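Local coordinates for uncharacterized protein with ferredoxin-like fold (Deinococcus radiodurans, PDB 3E8O), which is of unknown function but is a putative antibiotic biosynthesis monooxygenase, a ferredoxin-like protein that pairs into a dimer, at residues A34-L39 / G66-T71; H42-T47 / Y56-D61. All blocks are in the same frame, centred on the assembly; numbering follows the deposited sequence. Where two conformers were deposited one is given.

From the N terminus, strand 20-27 leads into helix 33-47, which supplies one side of both contacts before the chain turns back into strand 53-61 and then strand 67-74. Interaction 2 closes the shorter loop, with 42-47 at the end of the helix meeting 56-61 on the next strand. Interaction 1 closes a longer one, from 34-39 near the helix start to 66-71, so interaction 2 is nested within it. Together they lay a single helix over two neighbouring antiparallel strands. The two meet at Glu-60, whose carboxylate takes Arg-37 NE through OE1 and the backbone N of Gly-66 through OE2; Phe-68 packs against the same side chain.

Interaction 1. Residues A34-L39 / G66-T71; sequences AHLRQL and GHFLIT
The first helix of the ferredoxin-like fold, the one typical of dimeric alpha-beta barrel proteins, rests on the sheet here through Leu-36 and Arg-37, which receive the ring of Phe-68 from strand 67-74. The backbones stay well apart, Arg-37 CA lying 8.6 Å from Phe-68 CA, and the side chains bridge the space. Leu-36 points at the strand; with CG anti to the backbone N (chi1 -178°) it sends CD2 to the ring, 3.6 Å from Phe-68 CD2, the leucine and the ring passing alongside, pointing opposite ways. Leu-36 also packs on Leu-96 of helix 87-98, so it lies between that helix and the sheet.

Arg-37 meets another part of the same ring. Its CG, turned beside the backbone N (chi1 -65°), lies 3.7 Å from Phe-68 CE1, and from there the extended chain carries NE on past the ring, crossing the phenylalanine at about a right angle. The guanidinium is not stacked on the ring: the two planes stand 71° apart. NE makes a salt bridge to Glu-60 OE1 on the adjacent strand, and NH2 is also hydrogen-bonded outside the two segments. The other carboxylate oxygen of Glu-60 accepts from the backbone N of Gly-66. Leu-62 of the second subunit packs on both Arg-37 and Phe-68, so the dimer partner also takes part in the packing here. At the ring's edge, in its plane, Arg-37 NE lies 3.8 Å from Phe-68 CZ.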
ATOM      1  N   ALA A  34     -15.195  10.531  -5.354  1.00 13.48           N
ATOM      2  CA  ALA A  34     -15.874  10.405  -4.046  1.00 12.00           C
ATOM      3  C   ALA A  34     -16.630   9.059  -3.912  1.00 12.35           C
ATOM      4  O   ALA A  34     -16.604   8.383  -2.881  1.00 12.61           O
ATOM      5  CB  ALA A  34     -16.790  11.636  -3.762  1.00 12.70           C
ATOM      6  N   HIS A  35     -17.305   8.674  -4.975  1.00 12.55           N
ATOM      7  CA  HIS A  35     -18.018   7.403  -5.024  0.50 13.47           C
ATOM      8  C   HIS A  35     -17.046   6.223  -4.894  1.00 13.07           C
ATOM      9  O   HIS A  35     -17.300   5.245  -4.194  1.00 15.05           O
ATOM     10  CB  HIS A  35     -18.862   7.275  -6.316  0.50 13.53           C
ATOM     11  CG  HIS A  35     -19.971   8.294  -6.420  0.50 13.27           C
ATOM     12  ND1 HIS A  35     -20.273   8.954  -7.593  0.50 17.84           N
ATOM     13  CD2 HIS A  35     -20.797   8.811  -5.479  0.50 15.05           C
ATOM     14  CE1 HIS A  35     -21.259   9.811  -7.376  0.50 16.16           C
ATOM     15  NE2 HIS A  35     -21.602   9.734  -6.105  0.50 18.40           N
ATOM     16  N   LEU A  36     -15.887   6.355  -5.532  1.00 12.80           N
ATOM     17  CA  LEU A  36     -14.928   5.249  -5.461  1.00 12.08           C
ATOM     18  C   LEU A  36     -14.330   5.108  -4.057  1.00 11.70           C
ATOM     19  O   LEU A  36     -14.136   4.001  -3.547  1.00 12.78           O
ATOM     20  CB  LEU A  36     -13.832   5.397  -6.496  1.00 12.34           C
ATOM     21  CG  LEU A  36     -12.812   4.249  -6.530  1.00 11.64           C
ATOM     22  CD1 LEU A  36     -13.432   2.862  -6.698  1.00 12.70           C
ATOM     23  CD2 LEU A  36     -11.721   4.516  -7.596  1.00 12.24           C
ATOM     24  N   ARG A  37     -14.116   6.236  -3.408  1.00 11.40           N
ATOM     25  CA  ARG A  37     -13.563   6.182  -2.053  1.00 10.80           C
ATOM     26  C   ARG A  37     -14.532   5.466  -1.138  1.00 12.08           C
ATOM     27  O   ARG A  37     -14.160   4.661  -0.326  1.00 12.32           O
ATOM     28  CB  ARG A  37     -13.227   7.580  -1.489  1.00 11.62           C
ATOM     29  CG  ARG A  37     -12.123   8.295  -2.224  1.00 12.14           C
ATOM     30  CD  ARG A  37     -11.762   9.624  -1.572  1.00 11.80           C
ATOM     31  NE  ARG A  37     -10.863  10.400  -2.392  1.00 11.96           N
ATOM     32  CZ  ARG A  37     -11.203  11.330  -3.273  1.00 12.87           C
ATOM     33  NH1 ARG A  37     -12.445  11.757  -3.380  1.00 14.84           N
ATOM     34  NH2 ARG A  37     -10.279  11.852  -4.033  1.00 13.64           N
ATOM     35  N   GLN A  38     -15.806   5.811  -1.263  1.00 12.45           N
ATOM     36  CA  GLN A  38     -16.834   5.193  -0.445  1.00 12.52           C
ATOM     37  C   GLN A  38     -16.907   3.689  -0.682  1.00 13.44           C
ATOM     38  O   GLN A  38     -17.014   2.890   0.237  1.00 13.82           O
ATOM     39  CB  GLN A  38     -18.222   5.856  -0.668  1.00 14.31           C
ATOM     40  CG  GLN A  38     -19.293   5.188   0.188  1.00 21.20           C
ATOM     41  CD  GLN A  38     -20.706   5.611  -0.059  1.00 27.93           C
ATOM     42  OE1 GLN A  38     -21.159   5.735  -1.197  1.00 29.14           O
ATOM     43  NE2 GLN A  38     -21.440   5.780   1.034  1.00 34.92           N
ATOM     44  N   LEU A  39     -16.852   3.319  -1.951  1.00 14.13           N
ATOM     45  CA  LEU A  39     -16.881   1.888  -2.339  1.00 13.68           C
ATOM     46  C   LEU A  39     -15.696   1.126  -1.777  1.00 13.38           C
ATOM     47  O   LEU A  39     -15.841   0.029  -1.243  1.00 13.62           O
ATOM     48  CB  LEU A  39     -16.915   1.769  -3.855  1.00 14.74           C
ATOM     49  CG  LEU A  39     -16.889   0.353  -4.439  1.00 14.90           C
ATOM     50  CD1 LEU A  39     -18.059  -0.510  -3.976  1.00 21.07           C
ATOM     51  CD2 LEU A  39     -16.841   0.461  -5.990  1.00 18.68           C
ATOM     52  N   GLY A  66      -6.843  10.926  -6.689  1.00 15.12           N
ATOM     53  CA  GLY A  66      -7.764  10.140  -7.500  1.00 14.99           C
ATOM     54  C   GLY A  66      -7.187   8.815  -7.927  1.00 12.83           C
ATOM     55  O   GLY A  66      -7.842   8.065  -8.634  1.00 13.63           O
ATOM     56  N   HIS A  67      -5.969   8.532  -7.474  1.00 12.25           N
ATOM     57  CA  HIS A  67      -5.269   7.233  -7.741  1.00 11.17           C
ATOM     58  C   HIS A  67      -5.162   6.514  -6.409  1.00  9.71           C
ATOM     59  O   HIS A  67      -4.704   7.080  -5.422  1.00 10.50           O
ATOM     60  CB  HIS A  67      -3.920   7.476  -8.391  1.00 11.83           C
ATOM     61  CG  HIS A  67      -4.030   8.071  -9.758  1.00 14.86           C
ATOM     62  ND1 HIS A  67      -3.661   7.383 -10.885  1.00 17.44           N
ATOM     63  CD2 HIS A  67      -4.526   9.258 -10.178  1.00 17.86           C
ATOM     64  CE1 HIS A  67      -3.880   8.142 -11.948  1.00 19.22           C
ATOM     65  NE2 HIS A  67      -4.388   9.297 -11.543  1.00 19.54           N
ATOM     66  N   PHE A  68      -5.589   5.258  -6.427  1.00  8.97           N
ATOM     67  CA  PHE A  68      -5.770   4.463  -5.212  1.00  9.51           C
ATOM     68  C   PHE A  68      -4.988   3.174  -5.273  1.00  9.39           C
ATOM     69  O   PHE A  68      -4.616   2.664  -6.334  1.00 10.39           O
ATOM     70  CB  PHE A  68      -7.271   4.162  -5.015  1.00  9.67           C
ATOM     71  CG  PHE A  68      -8.134   5.409  -4.950  1.00  9.82           C
ATOM     72  CD1 PHE A  68      -8.230   6.145  -3.796  1.00 10.31           C
ATOM     73  CD2 PHE A  68      -8.779   5.895  -6.088  1.00 12.44           C
ATOM     74  CE1 PHE A  68      -8.942   7.300  -3.744  1.00 11.08           C
ATOM     75  CE2 PHE A  68      -9.492   7.061  -6.033  1.00 12.31           C
ATOM     76  CZ  PHE A  68      -9.573   7.762  -4.862  1.00 11.95           C
ATOM     77  N   LEU A  69      -4.737   2.685  -4.063  1.00  8.64           N
ATOM     78  CA  LEU A  69      -4.010   1.454  -3.823  0.50 10.17           C
ATOM     79  C   LEU A  69      -4.846   0.527  -2.941  1.00  9.10           C
ATOM     80  O   LEU A  69      -5.504   0.977  -1.997  1.00 10.33           O
ATOM     81  CB  LEU A  69      -2.659   1.773  -3.131  0.50 10.23           C
ATOM     82  CG  LEU A  69      -1.613   0.694  -2.815  0.50 11.52           C
ATOM     83  CD1 LEU A  69      -1.056   0.031  -4.083  0.50 12.08           C
ATOM     84  CD2 LEU A  69      -0.444   1.292  -1.977  0.50 13.69           C
ATOM     85  N   ILE A  70      -4.772  -0.757  -3.245  1.00  9.25           N
ATOM     86  CA  ILE A  70      -5.390  -1.810  -2.475  1.00  9.76           C
ATOM     87  C   ILE A  70      -4.249  -2.733  -2.043  1.00  9.57           C
ATOM     88  O   ILE A  70      -3.579  -3.364  -2.877  1.00 10.94           O
ATOM     89  CB  ILE A  70      -6.466  -2.611  -3.224  1.00  9.46           C
ATOM     90  CG1 ILE A  70      -7.527  -1.730  -3.898  1.00 10.57           C
ATOM     91  CG2 ILE A  70      -7.109  -3.602  -2.284  1.00 10.70           C
ATOM     92  CD1 ILE A  70      -8.552  -2.480  -4.709  1.00 11.96           C
ATOM     93  N   THR A  71      -4.029  -2.819  -0.736  1.00  9.44           N
ATOM     94  CA  THR A  71      -2.951  -3.591  -0.119  1.00  8.81           C
ATOM     95  C   THR A  71      -3.555  -4.715   0.696  1.00  8.50           C
ATOM     96  O   THR A  71      -4.357  -4.474   1.585  1.00 10.15           O
ATOM     97  CB  THR A  71      -2.104  -2.681   0.759  1.00 10.75           C
ATOM     98  OG1 THR A  71      -1.628  -1.592  -0.029  1.00 12.28           O
ATOM     99  CG2 THR A  71      -0.942  -3.418   1.444  1.00 12.97           C
TER

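Interaction 2. Residues H42-T47 / Y56-D61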
ATOM      1  N   HIS A  42     -15.950   0.569   1.924  1.00 12.68           N
ATOM      2  CA  HIS A  42     -16.973  -0.459   2.177  1.00 14.95           C
ATOM      3  C   HIS A  42     -16.409  -1.853   1.941  1.00 14.27           C
ATOM      4  O   HIS A  42     -16.578  -2.760   2.767  1.00 15.91           O
ATOM      5  CB  HIS A  42     -18.228  -0.239   1.341  1.00 16.47           C
ATOM      6  CG  HIS A  42     -19.251  -1.316   1.506  1.00 28.37           C
ATOM      7  ND1 HIS A  42     -19.192  -2.514   0.816  1.00 38.54           N
ATOM      8  CD2 HIS A  42     -20.342  -1.387   2.303  1.00 34.49           C
ATOM      9  CE1 HIS A  42     -20.207  -3.277   1.191  1.00 39.88           C
ATOM     10  NE2 HIS A  42     -20.919  -2.614   2.089  1.00 38.30           N
ATOM     11  N   ILE A  43     -15.713  -2.003   0.826  1.00 14.11           N
ATOM     12  CA  ILE A  43     -15.085  -3.294   0.450  1.00 16.20           C
ATOM     13  C   ILE A  43     -14.058  -3.714   1.511  1.00 13.31           C
ATOM     14  O   ILE A  43     -13.979  -4.862   1.923  1.00 15.02           O
ATOM     15  CB  ILE A  43     -14.425  -3.207  -0.935  1.00 19.34           C
ATOM     16  CG1 ILE A  43     -15.492  -3.028  -2.035  1.00 18.75           C
ATOM     17  CG2 ILE A  43     -13.572  -4.445  -1.211  1.00 22.22           C
ATOM     18  CD1 ILE A  43     -14.899  -2.333  -3.348  1.00 23.39           C
ATOM     19  N   ALA A  44     -13.282  -2.755   1.984  1.00 12.42           N
ATOM     20  CA  ALA A  44     -12.276  -3.050   3.008  1.00 12.05           C
ATOM     21  C   ALA A  44     -12.897  -3.521   4.316  1.00 14.31           C
ATOM     22  O   ALA A  44     -12.421  -4.460   4.923  1.00 15.04           O
ATOM     23  CB  ALA A  44     -11.346  -1.813   3.223  1.00 11.59           C
ATOM     24  N   GLN A  45     -13.976  -2.867   4.734  1.00 14.35           N
ATOM     25  CA  GLN A  45     -14.636  -3.191   5.995  1.00 17.64           C
ATOM     26  C   GLN A  45     -15.149  -4.642   5.938  1.00 16.81           C
ATOM     27  O   GLN A  45     -15.051  -5.375   6.904  1.00 17.87           O
ATOM     28  CB  GLN A  45     -15.783  -2.205   6.263  1.00 20.28           C
ATOM     29  N   ALA A  46     -15.676  -5.018   4.790  1.00 15.20           N
ATOM     30  CA  ALA A  46     -16.242  -6.361   4.625  1.00 16.00           C
ATOM     31  C   ALA A  46     -15.122  -7.395   4.546  1.00 15.49           C
ATOM     32  O   ALA A  46     -15.172  -8.443   5.190  1.00 16.78           O
ATOM     33  CB  ALA A  46     -17.048  -6.438   3.365  1.00 16.48           C
ATOM     34  N   THR A  47     -14.073  -7.082   3.794  1.00 15.00           N
ATOM     35  CA  THR A  47     -13.047  -8.093   3.484  1.00 14.81           C
ATOM     36  C   THR A  47     -12.233  -8.457   4.688  1.00 15.43           C
ATOM     37  O   THR A  47     -11.801  -9.594   4.879  1.00 17.00           O
ATOM     38  CB  THR A  47     -12.120  -7.646   2.333  1.00 13.91           C
ATOM     39  OG1 THR A  47     -12.910  -7.359   1.188  1.00 17.08           O
ATOM     40  CG2 THR A  47     -11.145  -8.745   1.958  1.00 16.58           C
ATOM     41  N   TYR A  56      -6.096  -5.683   4.933  1.00  9.31           N
ATOM     42  CA  TYR A  56      -6.770  -5.127   3.736  1.00  9.68           C
ATOM     43  C   TYR A  56      -6.902  -3.631   3.940  1.00 10.41           C
ATOM     44  O   TYR A  56      -7.680  -3.163   4.751  1.00 11.90           O
ATOM     45  CB  TYR A  56      -8.134  -5.773   3.514  1.00  9.72           C
ATOM     46  CG  TYR A  56      -8.679  -5.574   2.121  1.00 10.16           C
ATOM     47  CD1 TYR A  56      -9.251  -4.399   1.742  1.00 12.44           C
ATOM     48  CD2 TYR A  56      -8.709  -6.614   1.211  1.00 11.06           C
ATOM     49  CE1 TYR A  56      -9.756  -4.218   0.472  1.00 12.48           C
ATOM     50  CE2 TYR A  56      -9.229  -6.456  -0.037  1.00 11.98           C
ATOM     51  CZ  TYR A  56      -9.769  -5.258  -0.416  1.00 10.33           C
ATOM     52  OH  TYR A  56     -10.305  -5.011  -1.657  1.00 13.86           O
ATOM     53  N   LEU A  57      -6.075  -2.897   3.227  1.00  9.09           N
ATOM     54  CA  LEU A  57      -6.033  -1.446   3.286  1.00  9.48           C
ATOM     55  C   LEU A  57      -6.311  -0.835   1.914  1.00  8.63           C
ATOM     56  O   LEU A  57      -5.840  -1.303   0.877  1.00 10.36           O
ATOM     57  CB  LEU A  57      -4.640  -0.959   3.713  1.00 10.81           C
ATOM     58  CG  LEU A  57      -4.113  -1.400   5.051  1.00 12.63           C
ATOM     59  CD1 LEU A  57      -2.634  -0.987   5.214  1.00 11.22           C
ATOM     60  CD2 LEU A  57      -4.967  -0.867   6.169  1.00 14.92           C
ATOM     61  N   VAL A  58      -7.107   0.223   1.944  1.00  8.44           N
ATOM     62  CA  VAL A  58      -7.404   0.994   0.767  1.00  9.46           C
ATOM     63  C   VAL A  58      -6.905   2.412   1.022  1.00  9.38           C
ATOM     64  O   VAL A  58      -7.146   2.984   2.093  1.00  9.31           O
ATOM     65  CB  VAL A  58      -8.881   0.961   0.393  1.00  9.45           C
ATOM     66  CG1 VAL A  58      -9.293  -0.452  -0.060  1.00  9.68           C
ATOM     67  CG2 VAL A  58      -9.883   1.465   1.540  1.00 10.89           C
ATOM     68  N   SER A  59      -6.130   2.949   0.086  1.00  8.82           N
ATOM     69  CA  SER A  59      -5.432   4.235   0.312  1.00  7.99           C
ATOM     70  C   SER A  59      -5.362   5.050  -0.957  1.00  7.81           C
ATOM     71  O   SER A  59      -5.540   4.540  -2.053  1.00  9.45           O
ATOM     72  CB  SER A  59      -4.036   3.971   0.926  1.00  7.91           C
ATOM     73  OG  SER A  59      -3.188   3.232   0.039  1.00  8.94           O
ATOM     74  N   GLU A  60      -5.063   6.317  -0.782  1.00  9.08           N
ATOM     75  CA  GLU A  60      -4.968   7.264  -1.895  1.00  9.22           C
ATOM     76  C   GLU A  60      -3.563   7.835  -1.989  1.00  7.93           C
ATOM     77  O   GLU A  60      -2.973   8.258  -1.002  1.00  9.38           O
ATOM     78  CB  GLU A  60      -5.988   8.405  -1.735  1.00  9.86           C
ATOM     79  CG  GLU A  60      -6.108   9.277  -2.960  1.00 10.17           C
ATOM     80  CD  GLU A  60      -7.310  10.212  -2.950  1.00 11.81           C
ATOM     81  OE1 GLU A  60      -8.074  10.167  -1.973  1.00 12.06           O
ATOM     82  OE2 GLU A  60      -7.503  10.961  -3.969  1.00 12.71           O
ATOM     83  N   ASP A  61      -3.037   7.776  -3.198  1.00  9.06           N
ATOM     84  CA  ASP A  61      -1.678   8.189  -3.527  1.00  9.80           C
ATOM     85  C   ASP A  61      -1.500   9.668  -3.224  1.00 11.52           C
ATOM     86  O   ASP A  61      -2.211  10.495  -3.823  1.00 13.45           O
ATOM     87  CB  ASP A  61      -1.416   7.875  -5.029  1.00 11.43           C
ATOM     88  CG  ASP A  61       0.038   8.046  -5.430  1.00 13.23           C
ATOM     89  OD1 ASP A  61       0.749   8.789  -4.754  1.00 16.10           O
ATOM     90  OD2 ASP A  61       0.413   7.455  -6.453  1.00 16.81           O
TER
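Apolar packing carries most of this contact, and the ring of Tyr-56 is at its centre, received by Ile-43 and Ala-44 on one turn of the helix and Thr-47 on the next. Ala-44 allows the close approach: its CA is 5.9 Å from Tyr-56 CA, and its methyl CB sits 3.6 Å from Tyr-56 CD1. The same CB reaches Val-58, two residues along the strand. Ile-43 uses its branch methyl rather than its longer arm, CG2 lying 4.0 Å from Tyr-56 CZ; the same methyl comes close to the hydroxyl oxygen, 3.3 Å from Tyr-56 OH.

A CH-pi contact adds to this packing. Thr-47 CB stands over one face of the tyrosine, 3.9 Å from the ring centroid and 18° off its normal, while CG2 comes to 3.3 Å from Tyr-56 CD2.

The hydrogen bonds lie within the helix or lead outward. Thr-47 has OG1 beside its own backbone N (chi1 -57°), from where it donates back to Ile-43 O at 2.8 Å; the hydroxyl sits above the carbonyl plane, and the same oxygen also accepts from Thr-47 N. This bond fixes the rotation of the threonine and leaves its carbon atoms against the ring. Tyr-56 OH bonds to an unidentified molecule, probably from the crystallisation liquor, though such molecules often mark pockets.

The helix and strand segments run nearly antiparallel, at 171°, with axes 8.0 Å apart. Residues Ser-59 to Asp-61 pair with an antiparallel strand of the second subunit, continuing the sheet across the interface. Helix 33-47 follows strand 20-27 and leads back into strand 53-61, at the edge of this chain's antiparallel sheet of order 2-3-1-4, as in the ferredoxin-like fold of the dimeric alpha-beta barrel clan.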